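Local coordinates for protein alpha-glucosidase ([Eubacterium] rectale, PDB 6PNR) that probably hydrolyses alpha-linked sulfoquinovosides, such as those derived from plant sulfolipid, as a family 31 glycoside hydrolase, at residues A[236-241]-A[549-554]; A[265-270]-A[311-316]; A[555-560]-A[593-598]. One frame throughout, in Å; residues are numbered along the deposited sequence.

Interaction 1 of 3, residues A[236-241]-A[549-554]; sequences DWVYNG and DVYTML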
ATOM      1  N   ASP A 236     -22.882 -40.239   7.848  1.00 33.84           N
ATOM      2  CA  ASP A 236     -24.046 -40.420   6.985  1.00 32.58           C
ATOM      3  C   ASP A 236     -25.140 -39.392   7.266  1.00 25.94           C
ATOM      4  O   ASP A 236     -25.897 -39.040   6.357  1.00 30.43           O
ATOM      5  CB  ASP A 236     -24.629 -41.829   7.136  1.00 35.56           C
ATOM      6  CG  ASP A 236     -24.109 -42.792   6.082  1.00 51.29           C
ATOM      7  OD1 ASP A 236     -23.505 -42.329   5.090  1.00 45.78           O
ATOM      8  OD2 ASP A 236     -24.300 -44.018   6.249  1.00 66.79           O
ATOM      9  N   TRP A 237     -25.260 -38.915   8.507  1.00 26.58           N
ATOM     10  CA  TRP A 237     -26.391 -38.041   8.811  1.00 29.49           C
ATOM     11  C   TRP A 237     -26.299 -36.673   8.138  1.00 29.26           C
ATOM     12  O   TRP A 237     -27.328 -35.990   8.047  1.00 27.80           O
ATOM     13  CB  TRP A 237     -26.563 -37.852  10.327  1.00 28.94           C
ATOM     14  CG  TRP A 237     -25.355 -37.351  11.081  1.00 28.32           C
ATOM     15  CD1 TRP A 237     -24.467 -38.112  11.789  1.00 29.65           C
ATOM     16  CD2 TRP A 237     -24.914 -35.989  11.222  1.00 27.56           C
ATOM     17  NE1 TRP A 237     -23.512 -37.314  12.361  1.00 27.91           N
ATOM     18  CE2 TRP A 237     -23.757 -36.009  12.025  1.00 25.49           C
ATOM     19  CE3 TRP A 237     -25.386 -34.759  10.749  1.00 29.71           C
ATOM     20  CZ2 TRP A 237     -23.060 -34.852  12.365  1.00 28.66           C
ATOM     21  CZ3 TRP A 237     -24.694 -33.605  11.088  1.00 28.81           C
ATOM     22  CH2 TRP A 237     -23.543 -33.661  11.890  1.00 32.00           C
ATOM     23  N   VAL A 238     -25.120 -36.248   7.657  1.00 28.84           N
ATOM     24  CA  VAL A 238     -25.070 -34.921   7.037  1.00 29.26           C
ATOM     25  C   VAL A 238     -25.941 -34.885   5.787  1.00 30.31           C
ATOM     26  O   VAL A 238     -26.485 -33.833   5.432  1.00 28.87           O
ATOM     27  CB  VAL A 238     -23.625 -34.457   6.706  1.00 29.60           C
ATOM     28  CG1 VAL A 238     -22.678 -34.629   7.884  1.00 28.65           C
ATOM     29  CG2 VAL A 238     -23.086 -35.115   5.440  1.00 29.09           C
ATOM     30  N   TYR A 239     -26.118 -36.024   5.121  1.00 27.00           N
ATOM     31  CA  TYR A 239     -26.880 -36.060   3.878  1.00 24.47           C
ATOM     32  C   TYR A 239     -28.385 -36.036   4.097  1.00 29.28           C
ATOM     33  O   TYR A 239     -29.127 -36.040   3.111  1.00 25.89           O
ATOM     34  CB  TYR A 239     -26.504 -37.310   3.054  1.00 28.26           C
ATOM     35  CG  TYR A 239     -25.011 -37.391   2.792  1.00 31.01           C
ATOM     36  CD1 TYR A 239     -24.410 -36.608   1.808  1.00 28.78           C
ATOM     37  CD2 TYR A 239     -24.201 -38.212   3.563  1.00 30.67           C
ATOM     38  CE1 TYR A 239     -23.037 -36.656   1.591  1.00 28.52           C
ATOM     39  CE2 TYR A 239     -22.826 -38.278   3.348  1.00 28.57           C
ATOM     40  CZ  TYR A 239     -22.252 -37.505   2.363  1.00 32.93           C
ATOM     41  OH  TYR A 239     -20.888 -37.587   2.164  1.00 31.90           O
ATOM     42  N   ASN A 240     -28.849 -36.034   5.348  1.00 27.85           N
ATOM     43  CA  ASN A 240     -30.277 -35.912   5.637  1.00 25.25           C
ATOM     44  C   ASN A 240     -30.851 -34.545   5.277  1.00 26.20           C
ATOM     45  O   ASN A 240     -32.073 -34.386   5.311  1.00 25.92           O
ATOM     46  CB  ASN A 240     -30.552 -36.188   7.125  1.00 26.15           C
ATOM     47  CG  ASN A 240     -30.285 -37.635   7.522  1.00 32.59           C
ATOM     48  OD1 ASN A 240     -30.288 -38.522   6.680  1.00 29.80           O
ATOM     49  ND2 ASN A 240     -30.080 -37.876   8.818  1.00 29.36           N
ATOM     50  N   GLY A 241     -30.024 -33.554   4.949  1.00 24.21           N
ATOM     51  CA  GLY A 241     -30.572 -32.238   4.681  1.00 26.23           C
ATOM     52  C   GLY A 241     -29.744 -31.078   5.207  1.00 23.86           C
ATOM     53  O   GLY A 241     -28.509 -31.148   5.295  1.00 26.55           O
ATOM     54  N   ASP A 549     -33.929 -30.507  -0.905  1.00 26.24           N
ATOM     55  CA  ASP A 549     -34.367 -31.798  -1.431  1.00 31.30           C
ATOM     56  C   ASP A 549     -33.448 -32.263  -2.554  1.00 30.16           C
ATOM     57  O   ASP A 549     -33.031 -33.424  -2.571  1.00 34.02           O
ATOM     58  CB  ASP A 549     -35.820 -31.715  -1.906  1.00 30.58           C
ATOM     59  CG  ASP A 549     -36.429 -33.089  -2.209  1.00 38.38           C
ATOM     60  OD1 ASP A 549     -35.918 -34.107  -1.700  1.00 34.06           O
ATOM     61  OD2 ASP A 549     -37.426 -33.144  -2.961  1.00 38.70           O
ATOM     62  N   VAL A 550     -33.074 -31.359  -3.467  1.00 30.77           N
ATOM     63  CA  VAL A 550     -32.109 -31.710  -4.507  1.00 32.32           C
ATOM     64  C   VAL A 550     -30.820 -32.236  -3.887  1.00 32.72           C
ATOM     65  O   VAL A 550     -30.264 -33.247  -4.339  1.00 31.81           O
ATOM     66  CB  VAL A 550     -31.845 -30.506  -5.431  1.00 29.07           C
ATOM     67  CG1 VAL A 550     -30.658 -30.784  -6.339  1.00 30.55           C
ATOM     68  CG2 VAL A 550     -33.078 -30.200  -6.264  1.00 28.11           C
ATOM     69  N   TYR A 551     -30.322 -31.562  -2.846  1.00 30.17           N
ATOM     70  CA  TYR A 551     -29.120 -32.035  -2.163  1.00 27.09           C
ATOM     71  C   TYR A 551     -29.295 -33.466  -1.667  1.00 28.33           C
ATOM     72  O   TYR A 551     -28.410 -34.306  -1.869  1.00 27.67           O
ATOM     73  CB  TYR A 551     -28.770 -31.086  -1.010  1.00 27.71           C
ATOM     74  CG  TYR A 551     -27.717 -31.593  -0.045  1.00 22.75           C
ATOM     75  CD1 TYR A 551     -26.360 -31.516  -0.349  1.00 28.93           C
ATOM     76  CD2 TYR A 551     -28.083 -32.111   1.191  1.00 24.42           C
ATOM     77  CE1 TYR A 551     -25.399 -31.956   0.553  1.00 27.40           C
ATOM     78  CE2 TYR A 551     -27.139 -32.552   2.088  1.00 26.95           C
ATOM     79  CZ  TYR A 551     -25.802 -32.479   1.767  1.00 27.20           C
ATOM     80  OH  TYR A 551     -24.879 -32.923   2.681  1.00 28.83           O
ATOM     81  N   THR A 552     -30.438 -33.779  -1.050  1.00 26.66           N
ATOM     82  CA  THR A 552     -30.635 -35.156  -0.592  1.00 30.06           C
ATOM     83  C   THR A 552     -30.747 -36.131  -1.762  1.00 31.38           C
ATOM     84  O   THR A 552     -30.277 -37.265  -1.665  1.00 29.19           O
ATOM     85  CB  THR A 552     -31.862 -35.267   0.312  1.00 32.13           C
ATOM     86  OG1 THR A 552     -33.051 -34.954  -0.430  1.00 32.35           O
ATOM     87  CG2 THR A 552     -31.723 -34.331   1.512  1.00 29.31           C
ATOM     88  N   MET A 553     -31.360 -35.715  -2.874  1.00 30.55           N
ATOM     89  CA  MET A 553     -31.450 -36.599  -4.034  1.00 34.54           C
ATOM     90  C   MET A 553     -30.074 -36.882  -4.631  1.00 33.20           C
ATOM     91  O   MET A 553     -29.831 -37.987  -5.141  1.00 29.10           O
ATOM     92  CB  MET A 553     -32.388 -35.987  -5.080  1.00 29.20           C
ATOM     93  CG  MET A 553     -33.825 -35.888  -4.598  1.00 29.26           C
ATOM     94  SD  MET A 553     -34.870 -34.975  -5.746  1.00 32.95           S
ATOM     95  CE  MET A 553     -34.952 -36.142  -7.116  1.00 35.20           C
ATOM     96  N   LEU A 554     -29.158 -35.912  -4.557  1.00 29.09           N
ATOM     97  CA  LEU A 554     -27.802 -36.100  -5.060  1.00 31.08           C
ATOM     98  C   LEU A 554     -26.962 -36.992  -4.155  1.00 29.13           C
ATOM     99  O   LEU A 554     -25.939 -37.519  -4.612  1.00 28.95           O
ATOM    100  CB  LEU A 554     -27.093 -34.744  -5.217  1.00 28.82           C
ATOM    101  CG  LEU A 554     -27.533 -33.787  -6.332  1.00 28.64           C
ATOM    102  CD1 LEU A 554     -27.019 -32.376  -6.083  1.00 29.08           C
ATOM    103  CD2 LEU A 554     -27.037 -34.285  -7.686  1.00 29.43           C
TER
HETATM  104  O   HOH W   1     -25.661 -30.871   4.798  1.00 27.20           O

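Interaction 2 of 3, residues A[265-270]-A[311-316]; sequences IKVAGI and KGIKFL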
ATOM      1  N   ILE A 265     -38.724 -28.150   4.896  1.00 27.63           N
ATOM      2  CA  ILE A 265     -37.290 -28.166   4.638  1.00 26.12           C
ATOM      3  C   ILE A 265     -36.692 -29.312   5.439  1.00 29.24           C
ATOM      4  O   ILE A 265     -36.873 -29.385   6.660  1.00 28.60           O
ATOM      5  CB  ILE A 265     -36.642 -26.825   5.015  1.00 28.28           C
ATOM      6  CG1 ILE A 265     -37.252 -25.675   4.202  1.00 24.47           C
ATOM      7  CG2 ILE A 265     -35.133 -26.899   4.822  1.00 27.88           C
ATOM      8  CD1 ILE A 265     -36.989 -24.306   4.821  1.00 33.25           C
ATOM      9  N   LYS A 266     -35.987 -30.216   4.756  1.00 27.50           N
ATOM     10  CA  LYS A 266     -35.323 -31.318   5.441  1.00 28.55           C
ATOM     11  C   LYS A 266     -34.136 -30.810   6.244  1.00 25.12           C
ATOM     12  O   LYS A 266     -33.290 -30.072   5.723  1.00 28.09           O
ATOM     13  CB  LYS A 266     -34.862 -32.368   4.431  1.00 28.20           C
ATOM     14  CG  LYS A 266     -35.994 -33.170   3.822  1.00 30.54           C
ATOM     15  CD  LYS A 266     -35.540 -33.812   2.517  1.00 38.25           C
ATOM     16  CE  LYS A 266     -36.499 -34.907   2.084  1.00 45.33           C
ATOM     17  NZ  LYS A 266     -35.961 -35.684   0.931  1.00 40.13           N
ATOM     18  N   VAL A 267     -34.050 -31.226   7.505  1.00 23.85           N
ATOM     19  CA  VAL A 267     -33.019 -30.728   8.414  1.00 25.97           C
ATOM     20  C   VAL A 267     -32.166 -31.905   8.862  1.00 31.24           C
ATOM     21  O   VAL A 267     -32.690 -32.881   9.408  1.00 28.79           O
ATOM     22  CB  VAL A 267     -33.630 -29.996   9.618  1.00 26.57           C
ATOM     23  CG1 VAL A 267     -32.552 -29.557  10.599  1.00 23.50           C
ATOM     24  CG2 VAL A 267     -34.447 -28.787   9.133  1.00 27.19           C
ATOM     25  N   ALA A 268     -30.853 -31.817   8.614  1.00 28.14           N
ATOM     26  CA  ALA A 268     -29.898 -32.780   9.150  1.00 26.18           C
ATOM     27  C   ALA A 268     -29.492 -32.422  10.572  1.00 26.45           C
ATOM     28  O   ALA A 268     -29.291 -33.314  11.405  1.00 28.33           O
ATOM     29  CB  ALA A 268     -28.651 -32.847   8.255  1.00 22.24           C
ATOM     30  N   GLY A 269     -29.369 -31.128  10.872  1.00 26.86           N
ATOM     31  CA  GLY A 269     -28.913 -30.709  12.182  1.00 25.06           C
ATOM     32  C   GLY A 269     -29.197 -29.243  12.425  1.00 28.13           C
ATOM     33  O   GLY A 269     -29.374 -28.455  11.489  1.00 25.38           O
ATOM     34  N   ILE A 270     -29.244 -28.889  13.705  1.00 25.76           N
ATOM     35  CA  ILE A 270     -29.362 -27.496  14.137  1.00 24.15           C
ATOM     36  C   ILE A 270     -28.010 -27.079  14.700  1.00 24.53           C
ATOM     37  O   ILE A 270     -27.470 -27.737  15.598  1.00 27.58           O
ATOM     38  CB  ILE A 270     -30.500 -27.318  15.161  1.00 28.58           C
ATOM     39  CG1 ILE A 270     -30.630 -25.853  15.576  1.00 27.34           C
ATOM     40  CG2 ILE A 270     -30.297 -28.219  16.390  1.00 25.74           C
ATOM     41  CD1 ILE A 270     -31.715 -25.610  16.616  1.00 25.80           C
ATOM     42  N   LYS A 311     -35.813 -37.479  16.905  1.00 39.22           N
ATOM     43  CA  LYS A 311     -36.503 -37.072  15.687  1.00 39.85           C
ATOM     44  C   LYS A 311     -35.594 -37.058  14.467  1.00 39.29           C
ATOM     45  O   LYS A 311     -35.999 -36.549  13.418  1.00 40.89           O
ATOM     46  CB  LYS A 311     -37.132 -35.686  15.870  1.00 41.40           C
ATOM     47  CG  LYS A 311     -38.290 -35.640  16.849  1.00 47.43           C
ATOM     48  CD  LYS A 311     -38.770 -34.196  17.073  1.00 55.23           C
ATOM     49  CE  LYS A 311     -39.117 -33.486  15.751  1.00 64.32           C
ATOM     50  NZ  LYS A 311     -39.524 -32.050  15.922  1.00 57.72           N
ATOM     51  N   GLY A 312     -34.377 -37.597  14.577  1.00 35.14           N
ATOM     52  CA  GLY A 312     -33.475 -37.650  13.441  1.00 33.38           C
ATOM     53  C   GLY A 312     -32.657 -36.400  13.199  1.00 30.61           C
ATOM     54  O   GLY A 312     -32.187 -36.190  12.075  1.00 29.84           O
ATOM     55  N   ILE A 313     -32.464 -35.553  14.210  1.00 31.69           N
ATOM     56  CA  ILE A 313     -31.818 -34.257  14.012  1.00 27.96           C
ATOM     57  C   ILE A 313     -30.639 -34.145  14.966  1.00 30.43           C
ATOM     58  O   ILE A 313     -30.785 -34.386  16.170  1.00 28.30           O
ATOM     59  CB  ILE A 313     -32.810 -33.095  14.213  1.00 29.95           C
ATOM     60  CG1 ILE A 313     -33.902 -33.182  13.150  1.00 32.55           C
ATOM     61  CG2 ILE A 313     -32.100 -31.730  14.134  1.00 27.50           C
ATOM     62  CD1 ILE A 313     -35.095 -32.351  13.448  1.00 35.21           C
ATOM     63  N   LYS A 314     -29.477 -33.761  14.435  1.00 22.88           N
ATOM     64  CA  LYS A 314     -28.298 -33.616  15.281  1.00 23.69           C
ATOM     65  C   LYS A 314     -28.177 -32.184  15.810  1.00 30.70           C
ATOM     66  O   LYS A 314     -28.805 -31.252  15.298  1.00 27.94           O
ATOM     67  CB  LYS A 314     -27.036 -34.011  14.507  1.00 26.38           C
ATOM     68  CG  LYS A 314     -27.056 -35.465  13.913  1.00 27.32           C
ATOM     69  CD  LYS A 314     -27.408 -36.515  14.965  1.00 26.77           C
ATOM     70  CE  LYS A 314     -27.298 -37.944  14.391  1.00 34.42           C
ATOM     71  NZ  LYS A 314     -27.722 -38.971  15.397  1.00 37.23           N
ATOM     72  N   PHE A 315     -27.360 -32.015  16.857  1.00 23.57           N
ATOM     73  CA  PHE A 315     -27.074 -30.699  17.418  1.00 25.49           C
ATOM     74  C   PHE A 315     -25.593 -30.407  17.220  1.00 29.12           C
ATOM     75  O   PHE A 315     -24.750 -31.264  17.505  1.00 26.47           O
ATOM     76  CB  PHE A 315     -27.442 -30.620  18.903  1.00 25.42           C
ATOM     77  CG  PHE A 315     -27.350 -29.224  19.485  1.00 26.97           C
ATOM     78  CD1 PHE A 315     -26.123 -28.698  19.887  1.00 28.21           C
ATOM     79  CD2 PHE A 315     -28.488 -28.440  19.631  1.00 29.41           C
ATOM     80  CE1 PHE A 315     -26.030 -27.410  20.419  1.00 26.98           C
ATOM     81  CE2 PHE A 315     -28.400 -27.156  20.168  1.00 26.18           C
ATOM     82  CZ  PHE A 315     -27.171 -26.646  20.559  1.00 26.35           C
ATOM     83  N   LEU A 316     -25.279 -29.211  16.720  1.00 24.46           N
ATOM     84  CA  LEU A 316     -23.903 -28.794  16.467  1.00 26.68           C
ATOM     85  C   LEU A 316     -23.585 -27.504  17.215  1.00 26.91           C
ATOM     86  O   LEU A 316     -24.443 -26.633  17.378  1.00 25.32           O
ATOM     87  CB  LEU A 316     -23.623 -28.599  14.961  1.00 22.72           C
ATOM     88  CG  LEU A 316     -23.757 -29.854  14.075  1.00 25.35           C
ATOM     89  CD1 LEU A 316     -25.215 -30.125  13.658  1.00 26.62           C
ATOM     90  CD2 LEU A 316     -22.845 -29.768  12.863  1.00 27.64           C
TER
HETATM   91  O   HOH W   2     -29.754 -35.940  11.024  1.00 30.35           O

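Interaction 3 of 3, residues A[555-560]-A[593-598]; sequences APYTKT and YLFGRD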
ATOM      1  N   ALA A 555     -27.363 -37.156  -2.896  1.00 30.43           N
ATOM      2  CA  ALA A 555     -26.522 -37.817  -1.895  1.00 28.18           C
ATOM      3  C   ALA A 555     -25.914 -39.148  -2.325  1.00 33.58           C
ATOM      4  O   ALA A 555     -24.744 -39.394  -1.978  1.00 30.06           O
ATOM      5  CB  ALA A 555     -27.329 -38.026  -0.604  1.00 28.90           C
ATOM      6  N   PRO A 556     -26.623 -40.054  -3.007  1.00 32.75           N
ATOM      7  CA  PRO A 556     -25.962 -41.298  -3.422  1.00 31.04           C
ATOM      8  C   PRO A 556     -24.744 -41.044  -4.284  1.00 32.52           C
ATOM      9  O   PRO A 556     -23.760 -41.779  -4.177  1.00 33.05           O
ATOM     10  CB  PRO A 556     -27.060 -42.047  -4.190  1.00 34.24           C
ATOM     11  CG  PRO A 556     -28.334 -41.528  -3.631  1.00 29.74           C
ATOM     12  CD  PRO A 556     -28.075 -40.083  -3.293  1.00 32.82           C
ATOM     13  N   TYR A 557     -24.776 -40.003  -5.125  1.00 29.89           N
ATOM     14  CA  TYR A 557     -23.606 -39.609  -5.901  1.00 31.52           C
ATOM     15  C   TYR A 557     -22.564 -38.923  -5.019  1.00 32.41           C
ATOM     16  O   TYR A 557     -21.376 -39.270  -5.057  1.00 27.86           O
ATOM     17  CB  TYR A 557     -24.047 -38.691  -7.053  1.00 31.02           C
ATOM     18  CG  TYR A 557     -22.910 -38.105  -7.864  1.00 35.22           C
ATOM     19  CD1 TYR A 557     -22.045 -38.926  -8.586  1.00 33.55           C
ATOM     20  CD2 TYR A 557     -22.712 -36.721  -7.928  1.00 33.53           C
ATOM     21  CE1 TYR A 557     -20.995 -38.382  -9.345  1.00 31.97           C
ATOM     22  CE2 TYR A 557     -21.667 -36.170  -8.683  1.00 30.06           C
ATOM     23  CZ  TYR A 557     -20.815 -37.001  -9.379  1.00 33.26           C
ATOM     24  OH  TYR A 557     -19.786 -36.453 -10.117  1.00 26.21           O
ATOM     25  N   THR A 558     -23.004 -37.956  -4.207  1.00 27.74           N
ATOM     26  CA  THR A 558     -22.088 -37.187  -3.367  1.00 30.27           C
ATOM     27  C   THR A 558     -21.332 -38.082  -2.398  1.00 29.21           C
ATOM     28  O   THR A 558     -20.139 -37.873  -2.151  1.00 29.06           O
ATOM     29  CB  THR A 558     -22.860 -36.120  -2.597  1.00 30.44           C
ATOM     30  OG1 THR A 558     -23.652 -35.360  -3.519  1.00 29.90           O
ATOM     31  CG2 THR A 558     -21.902 -35.205  -1.844  1.00 25.53           C
ATOM     32  N   LYS A 559     -22.010 -39.096  -1.853  1.00 32.03           N
ATOM     33  CA  LYS A 559     -21.348 -40.050  -0.967  1.00 31.62           C
ATOM     34  C   LYS A 559     -20.197 -40.761  -1.669  1.00 28.68           C
ATOM     35  O   LYS A 559     -19.148 -40.995  -1.060  1.00 30.92           O
ATOM     36  CB  LYS A 559     -22.351 -41.081  -0.453  1.00 31.47           C
ATOM     37  CG  LYS A 559     -23.136 -40.697   0.781  1.00 35.92           C
ATOM     38  CD  LYS A 559     -24.306 -41.683   0.961  1.00 35.34           C
ATOM     39  CE  LYS A 559     -25.138 -41.355   2.180  1.00 40.07           C
ATOM     40  NZ  LYS A 559     -26.407 -42.141   2.196  1.00 38.60           N
ATOM     41  N   THR A 560     -20.375 -41.141  -2.947  1.00 30.23           N
ATOM     42  CA  THR A 560     -19.270 -41.799  -3.640  1.00 29.95           C
ATOM     43  C   THR A 560     -18.098 -40.840  -3.841  1.00 31.51           C
ATOM     44  O   THR A 560     -16.942 -41.279  -3.876  1.00 26.41           O
ATOM     45  CB  THR A 560     -19.719 -42.388  -4.990  1.00 32.29           C
ATOM     46  OG1 THR A 560     -20.011 -41.341  -5.918  1.00 37.37           O
ATOM     47  CG2 THR A 560     -20.957 -43.276  -4.827  1.00 31.68           C
ATOM     48  N   TYR A 593     -16.411 -25.596 -11.563  1.00 25.25           N
ATOM     49  CA  TYR A 593     -15.746 -26.770 -11.013  1.00 28.72           C
ATOM     50  C   TYR A 593     -16.469 -28.037 -11.448  1.00 27.55           C
ATOM     51  O   TYR A 593     -17.669 -28.017 -11.732  1.00 29.82           O
ATOM     52  CB  TYR A 593     -15.659 -26.723  -9.470  1.00 29.82           C
ATOM     53  CG  TYR A 593     -16.985 -26.677  -8.723  1.00 23.64           C
ATOM     54  CD1 TYR A 593     -17.602 -25.458  -8.424  1.00 26.22           C
ATOM     55  CD2 TYR A 593     -17.601 -27.842  -8.284  1.00 25.93           C
ATOM     56  CE1 TYR A 593     -18.813 -25.415  -7.716  1.00 29.61           C
ATOM     57  CE2 TYR A 593     -18.804 -27.811  -7.590  1.00 25.96           C
ATOM     58  CZ  TYR A 593     -19.406 -26.599  -7.303  1.00 30.43           C
ATOM     59  OH  TYR A 593     -20.602 -26.583  -6.608  1.00 29.16           O
ATOM     60  N   LEU A 594     -15.714 -29.141 -11.517  1.00 26.23           N
ATOM     61  CA  LEU A 594     -16.315 -30.460 -11.680  1.00 28.05           C
ATOM     62  C   LEU A 594     -16.715 -30.970 -10.301  1.00 26.96           C
ATOM     63  O   LEU A 594     -15.882 -31.017  -9.390  1.00 31.44           O
ATOM     64  CB  LEU A 594     -15.347 -31.435 -12.366  1.00 26.06           C
ATOM     65  CG  LEU A 594     -14.795 -30.958 -13.717  1.00 28.88           C
ATOM     66  CD1 LEU A 594     -13.742 -31.912 -14.316  1.00 28.08           C
ATOM     67  CD2 LEU A 594     -15.937 -30.729 -14.696  1.00 32.04           C
ATOM     68  N   PHE A 595     -17.996 -31.297 -10.137  1.00 26.44           N
ATOM     69  CA  PHE A 595     -18.529 -31.875  -8.906  1.00 29.99           C
ATOM     70  C   PHE A 595     -18.392 -33.382  -9.075  1.00 31.31           C
ATOM     71  O   PHE A 595     -19.278 -34.051  -9.606  1.00 33.79           O
ATOM     72  CB  PHE A 595     -19.973 -31.431  -8.696  1.00 31.03           C
ATOM     73  CG  PHE A 595     -20.625 -31.961  -7.442  1.00 26.32           C
ATOM     74  CD1 PHE A 595     -20.005 -31.843  -6.207  1.00 31.89           C
ATOM     75  CD2 PHE A 595     -21.895 -32.512  -7.496  1.00 26.19           C
ATOM     76  CE1 PHE A 595     -20.624 -32.301  -5.050  1.00 25.60           C
ATOM     77  CE2 PHE A 595     -22.524 -32.971  -6.345  1.00 30.51           C
ATOM     78  CZ  PHE A 595     -21.884 -32.863  -5.120  1.00 29.39           C
ATOM     79  N   GLY A 596     -17.243 -33.910  -8.671  1.00 30.36           N
ATOM     80  CA  GLY A 596     -16.854 -35.251  -9.093  1.00 29.91           C
ATOM     81  C   GLY A 596     -16.518 -35.278 -10.580  1.00 32.96           C
ATOM     82  O   GLY A 596     -16.367 -34.253 -11.230  1.00 30.97           O
ATOM     83  N   ARG A 597     -16.414 -36.493 -11.123  1.00 29.95           N
ATOM     84  CA  ARG A 597     -16.118 -36.607 -12.547  1.00 33.48           C
ATOM     85  C   ARG A 597     -17.346 -36.392 -13.418  1.00 33.71           C
ATOM     86  O   ARG A 597     -17.211 -36.108 -14.612  1.00 34.90           O
ATOM     87  CB  ARG A 597     -15.511 -37.984 -12.871  1.00 31.85           C
ATOM     88  CG  ARG A 597     -14.855 -38.039 -14.264  1.00 35.71           C
ATOM     89  CD  ARG A 597     -13.901 -39.225 -14.416  1.00 36.24           C
ATOM     90  NE  ARG A 597     -14.615 -40.498 -14.386  1.00 36.54           N
ATOM     91  CZ  ARG A 597     -15.170 -41.064 -15.454  1.00 46.92           C
ATOM     92  NH1 ARG A 597     -15.087 -40.470 -16.637  1.00 44.52           N
ATOM     93  NH2 ARG A 597     -15.804 -42.228 -15.345  1.00 45.71           N
ATOM     94  N   ASP A 598     -18.540 -36.509 -12.863  1.00 28.97           N
ATOM     95  CA  ASP A 598     -19.717 -36.620 -13.704  1.00 28.65           C
ATOM     96  C   ASP A 598     -20.531 -35.339 -13.813  1.00 33.93           C
ATOM     97  O   ASP A 598     -21.555 -35.346 -14.506  1.00 36.27           O
ATOM     98  CB  ASP A 598     -20.607 -37.754 -13.197  1.00 30.86           C
ATOM     99  CG  ASP A 598     -19.993 -39.130 -13.433  1.00 36.12           C
ATOM    100  OD1 ASP A 598     -18.820 -39.199 -13.850  1.00 36.48           O
ATOM    101  OD2 ASP A 598     -20.687 -40.137 -13.201  1.00 32.84           O
TER

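Interaction 1 of 3, residues A[236-241]-A[549-554]
Y551 and T552 of helix 538-568 meet the short 3-10 segment 236-240 and G241 that follows it. The contact is van der Waals, largely helix side chains against backbone carbonyls. Y551 points its CB toward the 3-10 segment. Its CG is anti to the backbone N (chi1 168°), which carries the ring out from the helix. The Y551 OH lies 3.8 Å from Y239 CD1, and the two side chains cross at about a right angle. V238 CG2 sits over the centre of the Y239 ring and comes within 4.0 Å of Y551 OH. Beside this, the T552 methyl rests on the end of the 3-10 segment, with CG2 3.5 Å from Y239 O.

Polar contacts gather at the phenol. V238 O lies in the plane of the Y551 ring at its edge. A water donates to G241 O at 2.9 Å and, weakly, to Y551 OH at 3.1 Å. The stronger partner of this hydroxyl is the carbonyl O of P518. With OG1 between the backbone N and the carbonyl carbon (chi1 64°), T552 OG1 bonds to D549 O at 2.6 Å, which also accepts from M553 N. OG1 bonds weakly to K266, and the methyl turns to the 3-10 segment.

A leucine in place of Y551 would probably leave P518 O and the water without their hydroxyl mate and open a gap beside Y239. The chemistry implies ring and methyl set against carbonyl oxygens, with P518 O the main partner of the buried phenol and the water a weak one.

Interaction 2 of 3, residues A[265-270]-A[311-316]
I270 and K314 join two parallel strands through their backbones. I270 N donates to K314 O at 2.9 Å, and I270 O accepts from L316 N. One step earlier, K314 N donates to A268 O at 3.1 Å in a nearly straight bond, 176° at the hydrogen. G269 pairs with K314 and I270 with F315.

Side chains pack beside these bonds. I270 CG2 touches F315 CD2 at 3.7 Å on the face the two residues share. F315 has CG anti to the backbone N (chi1 -172°), and one face of its ring lies beneath I270 O, offset toward the rim. L316 CD1 approaches the bare G269 CA at 4.0 Å. A side chain at G269 would run into that methyl. I313 CG2 lies against G269 CA (3.9 Å) and V267 CG1 (4.2 Å).

A water bridges the two segments where the pairing begins. It donates to A268 O and to G312 O, both at 2.7 Å. A268 O therefore takes a backbone N-H and a water. G312 has positive phi and is the C-prime residue of the Schellman motif that ends helix 301-310, just ahead of strand 314-319.

Further out, helix 301-310 lies against I270, I313 and F315, and helix 250-262 against V267 and I313. The K314 side chain is bent at its second torsion (chi2 -52°) and runs off to a cation-pi contact with W237. Parallel neighbouring strands joined through a helix make a beta-alpha-beta crossover, the repeating element of the TIM barrel that forms the catalytic domain of family 31 enzymes.

Interaction 3 of 3, residues A[555-560]-A[593-598]
Helix 538-568 passes the turn after strand 593-595 with T558 and G596 nearest, their CA atoms 8.0 Å apart. The contact joins a helix of the TIM-barrel domain to the antiparallel sheet of the C-terminal domain. It is made by side chains from the helix reaching to the turn.

Y557 has CG anti to the backbone N (chi1 175°), and its ring extends to the turn. The ring edge is directed at the face of F595 in an offset edge-to-face pair, with planes at 79° and centroids 5.7 Å apart. Y557 CE2 and F595 CD2 are 3.9 Å from each other. T558 OG1 lies near the plane of the F595 ring at its edge, 3.5 Å from CZ. The F595 ring is therefore met by both helix residues.

D598 packs its CB against the Y557 hydroxyl, and its carboxylate turns to R649 and S652. F654 and F658 add further edge-to-face contacts to Y557. G596 has positive phi and faces the phenol with no side chain. A CB there would clash with Y557 OH.

The hydroxyl is gripped twice. Y557 OH accepts from D598 N at 3.0 Å, with 152° at the hydrogen. Y557 OH donates to F595 O at 2.5 Å, and that oxygen lies in the plane of the tyrosine ring, at its edge. The donor lies in the carbonyl plane of F595, on a lone pair of the oxygen.

Overall arrangement
From the N terminus, the chain first reaches 236-241, just before strand 242-245. Interaction 1 returns some 300 residues later, when helix 538-568 packs on this segment, closing a loop around much of the barrel domain. Interaction 2 closes a loop of some 40 residues nested inside it, pairing strands 267-271 and 314-319. The two touch: K266 forms a salt bridge with D549. Interaction 3 follows in series, using the next turns of helix 538-568 and closing a short loop at 593-598. K559 and T558 also pack on Y239 of interaction 1. Interactions 2 and 3 do not touch. Helix 538-568 thus ties the barrel to the C-terminal sheet.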